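Local coordinates for CurF (Lyngbya majuscula, PDB 5DP2), which acts as an NADP-binding cyclopropanase of the enoyl reductase family, probably forming the cyclopropane ring during curacin A biosynthesis, at residues I43-N49 and K336-M341; T79-G84 and Y108-F113; E103-A107 and D123-P128. One frame throughout, in Å; residues are numbered along the deposited sequence. Where two conformers were deposited one is given.

Contact 1 of 3, residues I43-N49 and K336-M341; sequences IKAVPVN and KIVVTM. With NAP (NADP nicotinamide-adenine-dinucleotide phosphate), chain B.
Lys336 reaches Asn49 because its CG leaves roughly opposite the backbone N (chi1 -151°), the chain bends once at chi2 (78°), and the rest runs extended to NZ. The meeting marks one end of an antiparallel strand pair that ties the returning C-terminal strand 336-340 to strand 39-48 of the GroES-like fold, as in medium-chain dehydrogenases/reductases. In the conformer described, Lys336 NZ lies 3.0 Å from Asn49 OD1, above the amide's carbonyl plane, and also forms a salt bridge with Glu83 and a hydrogen bond to Ser142. Asn49 ND2 bonds Glu83 as well, so both ends of this amide, which belongs to the NADP pocket, are gripped. Along the way the lysine crosses Pro47, its CE 3.5 Å from Pro47 CB. Pro47 has no N-H to offer, yet it faces Val338 in a non-hydrogen-bonded pair, where none is needed. The neighbouring pair supplies two bonds, Val46 N to Val339 O at 2.9 Å and Val339 N to Val46 O at 2.8 Å. Farther back, Lys44 and Ala45 both face Val85 in a classic beta bulge, and Met341 CG rests 3.9 Å from Ile43 CG2. Val48 packs its CG2 against Val339 CG2 and turns to helix 321-329. Beside it, a water takes the N-H of Ile337 at 2.7 Å and donates to Val48 O at 2.6 Å.

Contact 2 of 3, residues T79-G84 and Y108-F113; sequences TFGVEG and YPGNAF
Gly81 and Ala112 form the tight centre of this contact, their CA atoms 4.1 Å apart. Both the backbone angles of Gly81 and the closeness of Ala112 N and Phe113 N exclude a beta carbon on the glycine. Its carbonyl oxygen accepts the N-H of Ala112 at 3.0 Å, in plane and on a lone pair, and the N-H...O line is nearly straight (170°). One residue earlier, Phe80 O takes the N-H of Phe113 at 2.9 Å. With CG anti to the carbonyl carbon (chi1 -79°), the Phe113 ring is carried over to Gly81, its edge toward the glycine, CD2 3.5 Å from Gly81 N. These bonds belong to irregular backbone: the run-up to strand 83-91 meets the loop between strands 103-107 and 116-119 of the GroES-like domain. Ala112 CB presses to 3.4 Å from Glu83 O, a buried oxygen with no polar partner, whereas the Glu83 carboxylate leads away to Asn49 and Lys336 and takes the backbone N-H of Met141. Equally buried, Val82 CG1 meets Tyr108 CE1 obliquely at 3.8 Å. Thr79 OG1, donating to Gly110 O at 2.8 Å from above the carbonyl plane, ties down the backbone just before the looser side, where Asn111 is partly exposed and a water accepts from Phe80 N and can donate to Phe113 O.

Contact 3 of 3, residues E103-A107 and D123-P128; sequences EVILA and DLLAKP
Glu103, at the exposed start of strand 103-107, lies alongside Lys127, both side chains pointing the same way. Its carbonyl oxygen accepts the N-H of Lys127 at 3.1 Å, while the carboxylate OE1 makes a long, weak salt bridge of 3.4 Å with Lys127 NZ. That ammonium is more firmly engaged by carbonyls: the lysine chain, straight through CD, bends at chi4 (-71°) to put NZ 3.0 Å from Pro128 O, and Leu131 O is a further acceptor. A leucine in place of Lys127 would probably leave these two carbonyls without their shared donor and the Glu103 carboxylate without its opposite charge. Val104 follows, its CG2 against Leu124 CD2 at 4.0 Å. Ile105 forms the hydrogen-bonded antiparallel pair with Leu125, Ile105 N to Leu125 O at 2.8 Å and Leu125 N to Ile105 O at 2.9 Å. Both side chains pack on Phe140 and Trp296, so helices 140-153 and 290-305 cover this face at the edge of the GroES-like sheet. Leu106 turns to the other face, which packs on strand 39-48, and its CG meets Leu124 CD2 at 3.8 Å. Ala107 donates its N-H to Asp123 O at 3.0 Å, and two waters join Ala107 O to Asp123, whose carboxylate pairs with Lys289. Backbone bonds and apolar packing thus carry the pairing, with charge and water confined to its ends.

Overall arrangement
Followed from the N terminus, strand 39-48 is laid down first, but contact 1 waits for the last strand, 336-340, and so closes a loop of 286 residues that includes the whole parallel six-stranded sheet. Contacts 2 and 3 both fall within that span. They cross each other: 79-84 is followed by 103-107, then 108-113 completes contact 2 across 23 intervening residues, and 123-128 completes contact 3 across 15. All three reach the same mixed sheet, through neighbouring strands 39-48, 83-91 and 103-107. Glu83 joins contact 2 to contact 1 beside the NADP pocket, a backbone bond from Leu106 to Gly84 joins contact 3 to contact 2, and Ile43 packs on Leu106.

Contact 1 of 3, residues I43-N49 and K336-M341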
# COMPACT_ATOMS: atom_id res chain seq x y z
N ILE A 43 4.14 -18.29 -5.24
CA ILE A 43 4.47 -17.10 -4.49
C ILE A 43 5.80 -17.26 -3.78
O ILE A 43 6.06 -18.30 -3.18
CB ILE A 43 3.33 -16.76 -3.48
CG1 ILE A 43 2.01 -16.59 -4.21
CG2 ILE A 43 3.68 -15.56 -2.65
CD1 ILE A 43 1.96 -15.49 -5.25
N LYS A 44 6.64 -16.21 -3.85
CA LYS A 44 7.91 -16.20 -3.15
C LYS A 44 7.95 -15.21 -1.99
O LYS A 44 8.60 -15.48 -0.98
CB LYS A 44 9.06 -15.96 -4.13
CG LYS A 44 9.16 -17.00 -5.26
CD LYS A 44 9.53 -18.39 -4.76
CE LYS A 44 9.30 -19.47 -5.80
NZ LYS A 44 10.29 -19.37 -6.91
N ALA A 45 7.28 -14.06 -2.11
CA ALA A 45 7.28 -13.07 -1.04
C ALA A 45 5.99 -12.29 -1.14
O ALA A 45 5.53 -11.94 -2.23
CB ALA A 45 8.50 -12.16 -1.12
N VAL A 46 5.40 -11.99 0.03
CA VAL A 46 4.10 -11.34 0.09
C VAL A 46 4.10 -10.49 1.35
O VAL A 46 4.36 -11.01 2.44
CB VAL A 46 2.92 -12.37 0.05
CG1 VAL A 46 3.14 -13.59 0.93
CG2 VAL A 46 1.61 -11.67 0.30
N PRO A 47 3.84 -9.19 1.23
CA PRO A 47 3.86 -8.35 2.42
C PRO A 47 2.51 -8.29 3.11
O PRO A 47 1.47 -8.60 2.51
CB PRO A 47 4.22 -6.99 1.86
CG PRO A 47 3.51 -6.99 0.52
CD PRO A 47 3.64 -8.40 -0.01
N VAL A 48 2.53 -7.86 4.38
CA VAL A 48 1.31 -7.55 5.10
C VAL A 48 0.93 -6.07 4.85
O VAL A 48 1.80 -5.20 4.91
CB VAL A 48 1.50 -7.75 6.63
CG1 VAL A 48 0.17 -7.57 7.36
CG2 VAL A 48 2.08 -9.11 6.94
N ASN A 49 -0.34 -5.79 4.60
CA ASN A 49 -0.81 -4.42 4.47
C ASN A 49 -1.68 -4.06 5.67
O ASN A 49 -2.34 -4.93 6.26
CB ASN A 49 -1.57 -4.22 3.15
CG ASN A 49 -0.58 -4.05 1.97
OD1 ASN A 49 -0.17 -2.93 1.62
ND2 ASN A 49 -0.13 -5.12 1.43
N LYS A 336 8.16 -1.78 5.08
CA LYS A 336 7.30 -2.91 4.75
C LYS A 336 7.64 -4.14 5.62
O LYS A 336 8.82 -4.40 5.91
CB LYS A 336 7.43 -3.26 3.25
CG LYS A 336 6.18 -3.89 2.60
CD LYS A 336 5.11 -2.85 2.27
CE LYS A 336 3.83 -3.49 1.70
NZ LYS A 336 2.81 -2.47 1.30
N ILE A 337 6.61 -4.94 5.92
CA ILE A 337 6.81 -6.24 6.53
C ILE A 337 6.52 -7.28 5.46
O ILE A 337 5.44 -7.29 4.86
CB ILE A 337 5.92 -6.36 7.75
CG1 ILE A 337 6.29 -5.25 8.75
CG2 ILE A 337 6.05 -7.75 8.36
CD1 ILE A 337 5.16 -4.90 9.68
N VAL A 338 7.55 -8.09 5.17
CA VAL A 338 7.49 -9.04 4.04
C VAL A 338 7.58 -10.45 4.57
O VAL A 338 8.47 -10.78 5.34
CB VAL A 338 8.64 -8.77 3.04
CG1 VAL A 338 8.62 -9.77 1.90
CG2 VAL A 338 8.57 -7.34 2.49
N VAL A 339 6.64 -11.31 4.11
CA VAL A 339 6.62 -12.72 4.50
C VAL A 339 7.15 -13.56 3.33
O VAL A 339 6.70 -13.41 2.19
CB VAL A 339 5.18 -13.14 4.89
CG1 VAL A 339 5.10 -14.63 5.21
CG2 VAL A 339 4.72 -12.30 6.08
N THR A 340 8.11 -14.44 3.59
CA THR A 340 8.62 -15.33 2.57
C THR A 340 7.87 -16.65 2.62
O THR A 340 7.55 -17.18 3.68
CB THR A 340 10.12 -15.56 2.71
OG1 THR A 340 10.43 -15.99 4.03
CG2 THR A 340 10.88 -14.29 2.39
N MET A 341 7.65 -17.21 1.44
CA MET A 341 7.02 -18.53 1.40
C MET A 341 8.08 -19.68 1.35
O MET A 341 9.21 -19.45 0.91
CB MET A 341 6.04 -18.57 0.26
CG MET A 341 4.90 -17.59 0.46
SD MET A 341 3.83 -18.00 1.87
CE MET A 341 2.87 -19.34 1.15
PA NAP B . 1.60 1.59 7.43
O1A NAP B . 2.88 0.84 7.25
O2A NAP B . 1.55 3.03 7.07
O5B NAP B . 1.14 1.37 8.94
C5B NAP B . 0.14 2.21 9.54
C4B NAP B . 0.67 3.57 9.91
O4B NAP B . -0.32 4.24 10.66
C3B NAP B . 1.93 3.55 10.73
O3B NAP B . 2.97 4.16 9.96
C2B NAP B . 1.61 4.36 12.00
O2B NAP B . 2.52 5.34 12.40
C1B NAP B . 0.34 5.09 11.62
N9A NAP B . -0.61 5.26 12.71
C8A NAP B . -1.57 4.36 13.12
N7A NAP B . -2.28 4.85 14.16
C5A NAP B . -1.79 6.08 14.40
C6A NAP B . -2.08 7.12 15.34
N6A NAP B . -3.07 6.95 16.24
N1A NAP B . -1.38 8.24 15.29
C2A NAP B . -0.40 8.37 14.38
N3A NAP B . -0.03 7.47 13.46
C4A NAP B . -0.71 6.34 13.49
O3 NAP B . 0.42 0.83 6.64
PN NAP B . 0.08 0.83 5.08
O1N NAP B . -0.35 -0.55 4.73
O2N NAP B . 1.19 1.46 4.29
O5D NAP B . -1.20 1.73 5.04
C5D NAP B . -1.07 3.14 5.37
C4D NAP B . -2.47 3.73 5.66
O4D NAP B . -3.08 4.00 4.43
C3D NAP B . -3.43 2.79 6.40
O3D NAP B . -4.35 3.60 7.15
C2D NAP B . -4.11 2.05 5.28
O2D NAP B . -5.39 1.57 5.69
C1D NAP B . -4.20 3.12 4.21
N1N NAP B . -4.10 2.75 2.78
C2N NAP B . -5.07 3.15 1.93
C3N NAP B . -5.02 2.85 0.57
C7N NAP B . -6.12 3.32 -0.33
O7N NAP B . -6.10 2.84 -1.45
N7N NAP B . -7.02 4.22 0.13
C4N NAP B . -3.94 2.12 0.07
C5N NAP B . -2.96 1.73 0.97
C6N NAP B . -3.04 2.05 2.32
P2B NAP B . 3.92 5.04 13.12
O1X NAP B . 4.80 4.36 12.08
O2X NAP B . 4.39 6.41 13.50
O3X NAP B . 3.63 4.14 14.29
O HOH W 1 4.06 -3.99 5.56

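Contact 2 of 3, residues T79-G84 and Y108-F113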
# COMPACT_ATOMS: atom_id res chain seq x y z
N THR A 79 -9.64 -14.13 2.02
CA THR A 79 -8.23 -14.38 1.73
C THR A 79 -7.44 -13.07 1.92
O THR A 79 -8.01 -11.99 2.05
CB THR A 79 -8.02 -14.96 0.31
OG1 THR A 79 -8.46 -14.02 -0.67
CG2 THR A 79 -8.80 -16.23 0.10
N PHE A 80 -6.12 -13.23 1.92
CA PHE A 80 -5.20 -12.13 2.18
C PHE A 80 -4.12 -12.12 1.12
O PHE A 80 -3.81 -13.14 0.52
CB PHE A 80 -4.56 -12.31 3.57
CG PHE A 80 -5.58 -12.44 4.67
CD1 PHE A 80 -6.11 -11.32 5.28
CD2 PHE A 80 -6.06 -13.68 5.06
CE1 PHE A 80 -7.10 -11.43 6.23
CE2 PHE A 80 -7.05 -13.80 6.02
CZ PHE A 80 -7.56 -12.68 6.62
N GLY A 81 -3.52 -10.94 0.96
CA GLY A 81 -2.40 -10.75 0.04
C GLY A 81 -2.86 -9.92 -1.14
O GLY A 81 -3.28 -10.47 -2.19
N VAL A 82 -2.80 -8.60 -0.99
CA VAL A 82 -3.28 -7.67 -1.98
C VAL A 82 -2.18 -7.29 -2.99
O VAL A 82 -2.40 -6.46 -3.87
CB VAL A 82 -3.95 -6.44 -1.31
CG1 VAL A 82 -5.20 -6.86 -0.54
CG2 VAL A 82 -2.98 -5.68 -0.42
N GLU A 83 -1.03 -7.93 -2.86
CA GLU A 83 0.13 -7.73 -3.71
C GLU A 83 1.10 -8.86 -3.37
O GLU A 83 1.02 -9.46 -2.29
CB GLU A 83 0.80 -6.36 -3.43
CG GLU A 83 1.21 -6.20 -1.96
CD GLU A 83 1.91 -4.89 -1.63
OE1 GLU A 83 2.71 -4.42 -2.49
OE2 GLU A 83 1.68 -4.37 -0.51
N GLY A 84 2.03 -9.13 -4.27
CA GLY A 84 3.13 -10.02 -3.96
C GLY A 84 3.98 -10.29 -5.16
O GLY A 84 3.79 -9.64 -6.22
N TYR A 108 -2.84 -6.69 -7.27
CA TYR A 108 -4.09 -6.88 -6.54
C TYR A 108 -4.70 -8.28 -6.74
O TYR A 108 -5.87 -8.41 -7.10
CB TYR A 108 -5.13 -5.76 -6.86
CG TYR A 108 -6.24 -5.72 -5.84
CD1 TYR A 108 -5.97 -5.43 -4.50
CD2 TYR A 108 -7.57 -6.00 -6.17
CE1 TYR A 108 -6.98 -5.46 -3.53
CE2 TYR A 108 -8.57 -6.03 -5.22
CZ TYR A 108 -8.27 -5.77 -3.90
OH TYR A 108 -9.30 -5.84 -2.98
N PRO A 109 -3.96 -9.34 -6.42
CA PRO A 109 -4.55 -10.69 -6.54
C PRO A 109 -5.65 -10.93 -5.50
O PRO A 109 -6.64 -11.60 -5.80
CB PRO A 109 -3.35 -11.61 -6.34
CG PRO A 109 -2.36 -10.81 -5.55
CD PRO A 109 -2.53 -9.41 -6.07
N GLY A 110 -5.44 -10.41 -4.27
CA GLY A 110 -6.37 -10.62 -3.17
C GLY A 110 -6.14 -11.86 -2.32
O GLY A 110 -6.70 -11.95 -1.23
N ASN A 111 -5.33 -12.78 -2.87
CA ASN A 111 -5.04 -14.08 -2.26
C ASN A 111 -3.55 -14.43 -2.34
O ASN A 111 -3.17 -15.59 -2.35
CB ASN A 111 -5.87 -15.19 -2.93
CG ASN A 111 -5.55 -15.35 -4.40
OD1 ASN A 111 -4.93 -14.48 -5.01
ND2 ASN A 111 -5.98 -16.45 -4.99
N ALA A 112 -2.66 -13.42 -2.38
CA ALA A 112 -1.23 -13.71 -2.48
C ALA A 112 -0.65 -14.46 -1.28
O ALA A 112 0.41 -15.07 -1.44
CB ALA A 112 -0.42 -12.47 -2.77
N PHE A 113 -1.31 -14.45 -0.11
CA PHE A 113 -0.91 -15.34 0.98
C PHE A 113 -1.45 -16.75 0.70
O PHE A 113 -2.38 -17.25 1.36
CB PHE A 113 -1.37 -14.83 2.35
CG PHE A 113 -0.54 -13.71 2.93
CD1 PHE A 113 0.64 -14.01 3.58
CD2 PHE A 113 -0.95 -12.39 2.92
CE1 PHE A 113 1.43 -12.99 4.17
CE2 PHE A 113 -0.19 -11.38 3.52
CZ PHE A 113 1.01 -11.69 4.11
O HOH W 2 -5.05 -15.89 1.82

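Contact 3 of 3, residues E103-A107 and D123-P128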
# COMPACT_ATOMS: atom_id res chain seq x y z
N GLU A 103 9.50 -14.11 -13.77
CA GLU A 103 9.35 -13.55 -12.42
C GLU A 103 8.42 -12.34 -12.50
O GLU A 103 8.59 -11.45 -13.35
CB GLU A 103 10.71 -13.18 -11.85
CG GLU A 103 11.61 -14.39 -11.67
CD GLU A 103 12.95 -14.08 -11.05
OE1 GLU A 103 13.33 -12.90 -11.09
OE2 GLU A 103 13.57 -15.02 -10.54
N VAL A 104 7.42 -12.32 -11.61
CA VAL A 104 6.32 -11.38 -11.72
C VAL A 104 5.95 -10.74 -10.37
O VAL A 104 6.11 -11.34 -9.30
CB VAL A 104 5.07 -12.07 -12.32
CG1 VAL A 104 5.35 -12.45 -13.77
CG2 VAL A 104 4.61 -13.27 -11.51
N ILE A 105 5.43 -9.53 -10.49
CA ILE A 105 4.65 -8.86 -9.45
C ILE A 105 3.18 -9.17 -9.74
O ILE A 105 2.72 -9.04 -10.88
CB ILE A 105 4.90 -7.33 -9.46
CG1 ILE A 105 6.34 -7.00 -9.05
CG2 ILE A 105 3.87 -6.60 -8.60
CD1 ILE A 105 6.75 -5.59 -9.36
N LEU A 106 2.43 -9.56 -8.69
CA LEU A 106 0.99 -9.79 -8.81
C LEU A 106 0.26 -8.50 -8.42
O LEU A 106 0.41 -8.01 -7.29
CB LEU A 106 0.54 -10.95 -7.95
CG LEU A 106 1.17 -12.32 -8.28
CD1 LEU A 106 2.45 -12.57 -7.52
CD2 LEU A 106 0.14 -13.43 -8.01
N ALA A 107 -0.54 -7.99 -9.36
CA ALA A 107 -1.29 -6.74 -9.15
C ALA A 107 -2.64 -7.08 -8.52
O ALA A 107 -3.49 -7.72 -9.16
CB ALA A 107 -1.49 -6.06 -10.50
N ASP A 123 -3.16 -9.66 -14.94
CA ASP A 123 -3.01 -9.38 -13.51
C ASP A 123 -1.55 -9.43 -13.06
O ASP A 123 -1.30 -9.38 -11.85
CB ASP A 123 -3.73 -10.46 -12.65
CG ASP A 123 -5.20 -10.53 -12.84
OD1 ASP A 123 -5.77 -9.47 -12.83
OD2 ASP A 123 -5.77 -11.65 -12.92
N LEU A 124 -0.62 -9.61 -14.00
CA LEU A 124 0.79 -9.77 -13.68
C LEU A 124 1.61 -8.67 -14.34
O LEU A 124 1.28 -8.21 -15.46
CB LEU A 124 1.28 -11.13 -14.21
CG LEU A 124 0.56 -12.34 -13.60
CD1 LEU A 124 1.09 -13.62 -14.25
CD2 LEU A 124 0.71 -12.37 -12.09
N LEU A 125 2.69 -8.28 -13.68
CA LEU A 125 3.65 -7.28 -14.15
C LEU A 125 5.05 -7.89 -14.06
O LEU A 125 5.34 -8.65 -13.16
CB LEU A 125 3.58 -6.02 -13.28
CG LEU A 125 2.21 -5.30 -13.28
CD1 LEU A 125 2.20 -4.24 -12.18
CD2 LEU A 125 1.89 -4.70 -14.64
N ALA A 126 5.92 -7.55 -15.00
CA ALA A 126 7.28 -8.06 -14.97
C ALA A 126 8.06 -7.49 -13.78
O ALA A 126 8.12 -6.27 -13.58
CB ALA A 126 8.00 -7.73 -16.27
N LYS A 127 8.65 -8.38 -13.00
CA LYS A 127 9.47 -7.96 -11.85
C LYS A 127 10.75 -7.27 -12.35
O LYS A 127 11.39 -7.79 -13.26
CB LYS A 127 9.88 -9.17 -11.03
CG LYS A 127 10.75 -8.82 -9.83
CD LYS A 127 11.14 -10.08 -9.11
CE LYS A 127 12.46 -9.96 -8.43
NZ LYS A 127 13.58 -9.92 -9.44
N PRO A 128 11.17 -6.15 -11.73
CA PRO A 128 12.49 -5.58 -12.07
C PRO A 128 13.59 -6.63 -11.82
O PRO A 128 13.69 -7.19 -10.73
CB PRO A 128 12.61 -4.39 -11.10
CG PRO A 128 11.18 -4.00 -10.81
CD PRO A 128 10.47 -5.31 -10.74
O HOH W 3 13.06 -10.61 -13.18
O HOH W 4 -2.83 -10.59 -9.52
O HOH W 5 -5.78 -7.64 -10.68